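Uncharacterized protein (Methanothermobacter thermautotrophicus, PDB 1L1S) is of unknown function but belongs to the DsrE/DsrF-like family, whose characterised members include proteins of sulfur metabolism. Local coordinates at residues R68-S73 with D91-G96; F8-D13 with V39-M44. All coordinates share one frame; numbering follows the deposited sequence.

Contact 1: residues R68-S73 with D91-G96; sequences RFCACS and DVVSSG
The guanidinium of R68 has D91 at its edge and the thiol of C70 over one face, SG lying 3.8 Å above the plane and offset toward the rim. R68 NE donates to D91 OD2 at 2.9 Å, a salt-bridge hydrogen bond to the anti lone pair, the carboxylate turned 58° from the guanidinium plane. An arginine suits the place: its long chain, extended from CG to NE, reaches D91 and still offers NH1 to E38, a second carboxylate. A parallel ladder runs from D91 N to F69 O, A71 N to D91 O and V93 N to A71 O (2.9 Å); S73 N continues it to V93 O. V93 sets CG1 against C70 CB at 3.8 Å, a branched apolar group on the same face. At the end of strand 68-72, C72 SG, anti to its backbone N (chi1 -174°), accepts a hydrogen bond from G96 N at 3.1 Å; S95 OG, at the N-cap of helix 96-105, bonds to G98 N. Strand 91-93, one of the chain's two edge strands, forms a beta-alpha-beta unit with strand 68-72 and helix 73-78; F69 packs on helix 56-64, and R68 and V93 on H99 of helix 96-105.

Contact 2: residues F8-D13 with V39-M44; sequences FHIDED and VVAYSM
V40 N donates to F8 O at 2.8 Å, the shortest polar bond between F8-D13 and V39-M44. V40 O accepts from I10 N at 3.0 Å, and Y42 N, one residue past strand 35-41, bonds to I10 O, extending the pairing to the end of strand 4-10. On the face carrying H9 and V40, the imidazole crosses the Y42 ring obliquely, their planes 32° apart. H9 CG is anti to its backbone N (chi1 166°), which brings it toward that ring. H9 NE2 lies 2.9 Å from Y42 OH and donates to D11 OD1 at 3.1 Å, meeting the carboxylate from above its plane; H9 ND1 is bonded to Y110 OH. Histidine suits the place because each ring nitrogen can hold a polar partner. An alanine here would probably leave D11 OD1 and Y110 OH without their imidazole partner and open a gap beside the Y42 ring. D11 CB makes a CH-pi contact over one face of that ring, 4.1 Å from its centroid. On the other sheet face the small A41 lets its CB meet I10 CG2 at 3.5 Å. Helix 15-31, which joins strands 4-10 and 35-41, covers F8, whereas V40 and H9 face I100 of helix 96-105.

In the fold
Contacts 1 and 2 are successive parts of one parallel sheet, their centres about 10 Å apart. Strands 68-72 and 35-41 lie side by side, and V39 stitches the contacts together: its N is 2.8 Å from R68 O and its O is 2.7 Å from C70 N, both probable hydrogen bonds. Packing adds to this, with F69 CD2 3.6 Å from V39 CB. Each contact joins two strands of a beta-alpha-beta unit, contact 2 being complete in the chain before contact 1 begins. At the strand ends C72 touches Y42, and both contacts reach the second subunit, where S94 OG bonds to D31 of that subunit and Y42 packs on its L20.

Contact 1: residues R68-S73 with D91-G96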
# COMPACT_ATOMS: atom_id res chain seq x y z
N ARG A 68 -13.56 10.97 -8.46
CA ARG A 68 -14.40 9.84 -8.83
C ARG A 68 -14.26 8.67 -7.85
O ARG A 68 -13.20 8.05 -7.73
CB ARG A 68 -14.03 9.38 -10.25
CG ARG A 68 -14.89 8.24 -10.76
CD ARG A 68 -14.33 7.64 -12.05
NE ARG A 68 -15.22 6.62 -12.60
CZ ARG A 68 -14.84 5.64 -13.41
NH1 ARG A 68 -13.56 5.53 -13.76
NH2 ARG A 68 -15.73 4.77 -13.87
N PHE A 69 -15.35 8.36 -7.15
CA PHE A 69 -15.34 7.23 -6.22
C PHE A 69 -15.89 6.02 -6.97
O PHE A 69 -16.92 6.12 -7.64
CB PHE A 69 -16.19 7.53 -4.99
CG PHE A 69 -15.60 8.58 -4.10
CD1 PHE A 69 -15.75 9.93 -4.39
CD2 PHE A 69 -14.87 8.21 -2.97
CE1 PHE A 69 -15.20 10.90 -3.57
CE2 PHE A 69 -14.32 9.18 -2.14
CZ PHE A 69 -14.48 10.52 -2.44
N CYS A 70 -15.20 4.89 -6.85
CA CYS A 70 -15.57 3.65 -7.52
C CYS A 70 -15.80 2.50 -6.56
O CYS A 70 -14.96 2.21 -5.71
CB CYS A 70 -14.45 3.26 -8.49
SG CYS A 70 -13.93 4.61 -9.59
N ALA A 71 -16.96 1.85 -6.69
CA ALA A 71 -17.33 0.71 -5.86
C ALA A 71 -17.10 -0.55 -6.68
O ALA A 71 -17.22 -0.53 -7.91
CB ALA A 71 -18.79 0.82 -5.45
N CYS A 72 -16.76 -1.64 -6.01
CA CYS A 72 -16.48 -2.90 -6.68
C CYS A 72 -17.75 -3.69 -6.96
O CYS A 72 -18.48 -4.06 -6.04
CB CYS A 72 -15.52 -3.73 -5.82
SG CYS A 72 -14.97 -5.23 -6.60
N SER A 73 -18.00 -3.94 -8.25
CA SER A 73 -19.18 -4.67 -8.69
C SER A 73 -19.34 -6.02 -8.00
O SER A 73 -20.45 -6.46 -7.73
CB SER A 73 -19.11 -4.88 -10.22
OG SER A 73 -20.29 -5.48 -10.74
N ASP A 91 -19.53 5.79 -8.79
CA ASP A 91 -19.56 4.91 -9.94
C ASP A 91 -19.20 3.49 -9.54
O ASP A 91 -18.60 3.26 -8.50
CB ASP A 91 -18.59 5.37 -11.02
CG ASP A 91 -18.88 6.77 -11.52
OD1 ASP A 91 -20.06 7.21 -11.45
OD2 ASP A 91 -17.93 7.43 -12.00
N VAL A 92 -19.58 2.55 -10.38
CA VAL A 92 -19.32 1.15 -10.14
C VAL A 92 -18.37 0.63 -11.21
O VAL A 92 -18.55 0.89 -12.40
CB VAL A 92 -20.62 0.32 -10.19
CG1 VAL A 92 -20.34 -1.14 -9.93
CG2 VAL A 92 -21.59 0.84 -9.15
N VAL A 93 -17.33 -0.08 -10.78
CA VAL A 93 -16.38 -0.67 -11.70
C VAL A 93 -16.60 -2.16 -11.58
O VAL A 93 -17.11 -2.63 -10.56
CB VAL A 93 -14.91 -0.30 -11.36
CG1 VAL A 93 -14.68 1.17 -11.65
CG2 VAL A 93 -14.60 -0.63 -9.90
N SER A 94 -16.22 -2.91 -12.60
CA SER A 94 -16.41 -4.34 -12.59
C SER A 94 -15.62 -5.04 -11.48
O SER A 94 -16.07 -6.04 -10.93
CB SER A 94 -16.04 -4.93 -13.96
OG SER A 94 -14.77 -4.46 -14.39
N SER A 95 -14.45 -4.50 -11.15
CA SER A 95 -13.59 -5.07 -10.11
C SER A 95 -12.70 -4.00 -9.49
O SER A 95 -12.03 -3.26 -10.21
CB SER A 95 -12.69 -6.15 -10.70
OG SER A 95 -11.62 -6.44 -9.81
N GLY A 96 -12.69 -3.93 -8.17
CA GLY A 96 -11.88 -2.94 -7.48
C GLY A 96 -10.40 -3.13 -7.79
O GLY A 96 -9.76 -2.22 -8.30

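Contact 2: residues F8-D13 with V39-M44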
# COMPACT_ATOMS: atom_id res chain seq x y z
N PHE A 8 -6.56 6.07 -5.41
CA PHE A 8 -6.43 5.68 -4.00
C PHE A 8 -7.12 4.36 -3.79
O PHE A 8 -8.08 4.03 -4.49
CB PHE A 8 -7.07 6.70 -3.06
CG PHE A 8 -6.26 7.95 -2.90
CD1 PHE A 8 -6.30 8.94 -3.87
CD2 PHE A 8 -5.48 8.15 -1.76
CE1 PHE A 8 -5.56 10.13 -3.70
CE2 PHE A 8 -4.75 9.32 -1.58
CZ PHE A 8 -4.79 10.31 -2.55
N HIS A 9 -6.62 3.62 -2.82
CA HIS A 9 -7.14 2.30 -2.51
C HIS A 9 -7.50 2.23 -1.04
O HIS A 9 -6.67 2.49 -0.18
CB HIS A 9 -6.05 1.28 -2.86
CG HIS A 9 -6.26 -0.10 -2.32
ND1 HIS A 9 -5.33 -1.10 -2.49
CD2 HIS A 9 -7.27 -0.64 -1.59
CE1 HIS A 9 -5.75 -2.20 -1.90
NE2 HIS A 9 -6.93 -1.95 -1.34
N ILE A 10 -8.75 1.90 -0.76
CA ILE A 10 -9.19 1.73 0.62
C ILE A 10 -10.07 0.49 0.72
O ILE A 10 -10.99 0.32 -0.07
CB ILE A 10 -9.93 2.98 1.12
CG1 ILE A 10 -10.21 2.84 2.61
CG2 ILE A 10 -11.23 3.19 0.33
CD1 ILE A 10 -10.83 4.10 3.20
N ASP A 11 -9.77 -0.40 1.66
CA ASP A 11 -10.58 -1.60 1.83
C ASP A 11 -11.02 -1.82 3.28
O ASP A 11 -11.41 -2.93 3.65
CB ASP A 11 -9.83 -2.83 1.28
CG ASP A 11 -8.41 -2.98 1.85
OD1 ASP A 11 -7.56 -3.61 1.18
OD2 ASP A 11 -8.14 -2.47 2.96
N GLU A 12 -10.98 -0.77 4.08
CA GLU A 12 -11.39 -0.83 5.48
C GLU A 12 -12.32 0.36 5.69
O GLU A 12 -12.35 1.27 4.88
CB GLU A 12 -10.18 -0.71 6.42
CG GLU A 12 -9.05 -1.68 6.07
CD GLU A 12 -7.72 -1.36 6.76
OE1 GLU A 12 -7.52 -1.78 7.92
OE2 GLU A 12 -6.87 -0.68 6.13
N ASP A 13 -13.10 0.35 6.78
CA ASP A 13 -13.99 1.47 7.03
C ASP A 13 -13.82 2.07 8.42
O ASP A 13 -14.67 2.85 8.87
CB ASP A 13 -15.45 1.07 6.78
CG ASP A 13 -15.96 0.04 7.77
OD1 ASP A 13 -15.15 -0.74 8.31
OD2 ASP A 13 -17.19 -0.02 8.00
N VAL A 39 -10.91 7.16 -6.38
CA VAL A 39 -10.87 6.45 -5.12
C VAL A 39 -11.60 5.12 -5.28
O VAL A 39 -12.82 5.08 -5.49
CB VAL A 39 -11.53 7.26 -3.99
CG1 VAL A 39 -11.49 6.48 -2.71
CG2 VAL A 39 -10.83 8.59 -3.81
N VAL A 40 -10.84 4.03 -5.17
CA VAL A 40 -11.38 2.69 -5.30
C VAL A 40 -11.53 2.07 -3.92
O VAL A 40 -10.55 1.86 -3.19
CB VAL A 40 -10.45 1.79 -6.14
CG1 VAL A 40 -11.04 0.37 -6.23
CG2 VAL A 40 -10.27 2.38 -7.53
N ALA A 41 -12.77 1.75 -3.57
CA ALA A 41 -13.08 1.17 -2.29
C ALA A 41 -13.73 -0.19 -2.47
O ALA A 41 -14.67 -0.33 -3.26
CB ALA A 41 -14.03 2.08 -1.53
N TYR A 42 -13.21 -1.20 -1.77
CA TYR A 42 -13.82 -2.52 -1.85
C TYR A 42 -13.84 -3.14 -0.45
O TYR A 42 -13.33 -2.54 0.49
CB TYR A 42 -13.13 -3.41 -2.90
CG TYR A 42 -11.66 -3.70 -2.71
CD1 TYR A 42 -11.23 -4.70 -1.83
CD2 TYR A 42 -10.69 -3.02 -3.44
CE1 TYR A 42 -9.88 -5.02 -1.69
CE2 TYR A 42 -9.33 -3.33 -3.32
CZ TYR A 42 -8.93 -4.33 -2.44
OH TYR A 42 -7.58 -4.64 -2.30
N SER A 43 -14.44 -4.32 -0.33
CA SER A 43 -14.59 -4.99 0.96
C SER A 43 -15.28 -4.00 1.90
O SER A 43 -16.16 -3.25 1.48
CB SER A 43 -13.24 -5.41 1.53
OG SER A 43 -13.40 -6.06 2.78
N MSE A 44 -14.88 -3.99 3.16
CA MSE A 44 -15.49 -3.10 4.14
C MSE A 44 -15.44 -1.65 3.69
O MSE A 44 -16.28 -0.84 4.07
CB MSE A 44 -14.79 -3.27 5.49
CG MSE A 44 -14.99 -4.66 6.09
SE MSE A 44 -16.89 -5.05 6.24
CE MSE A 44 -17.25 -3.98 7.83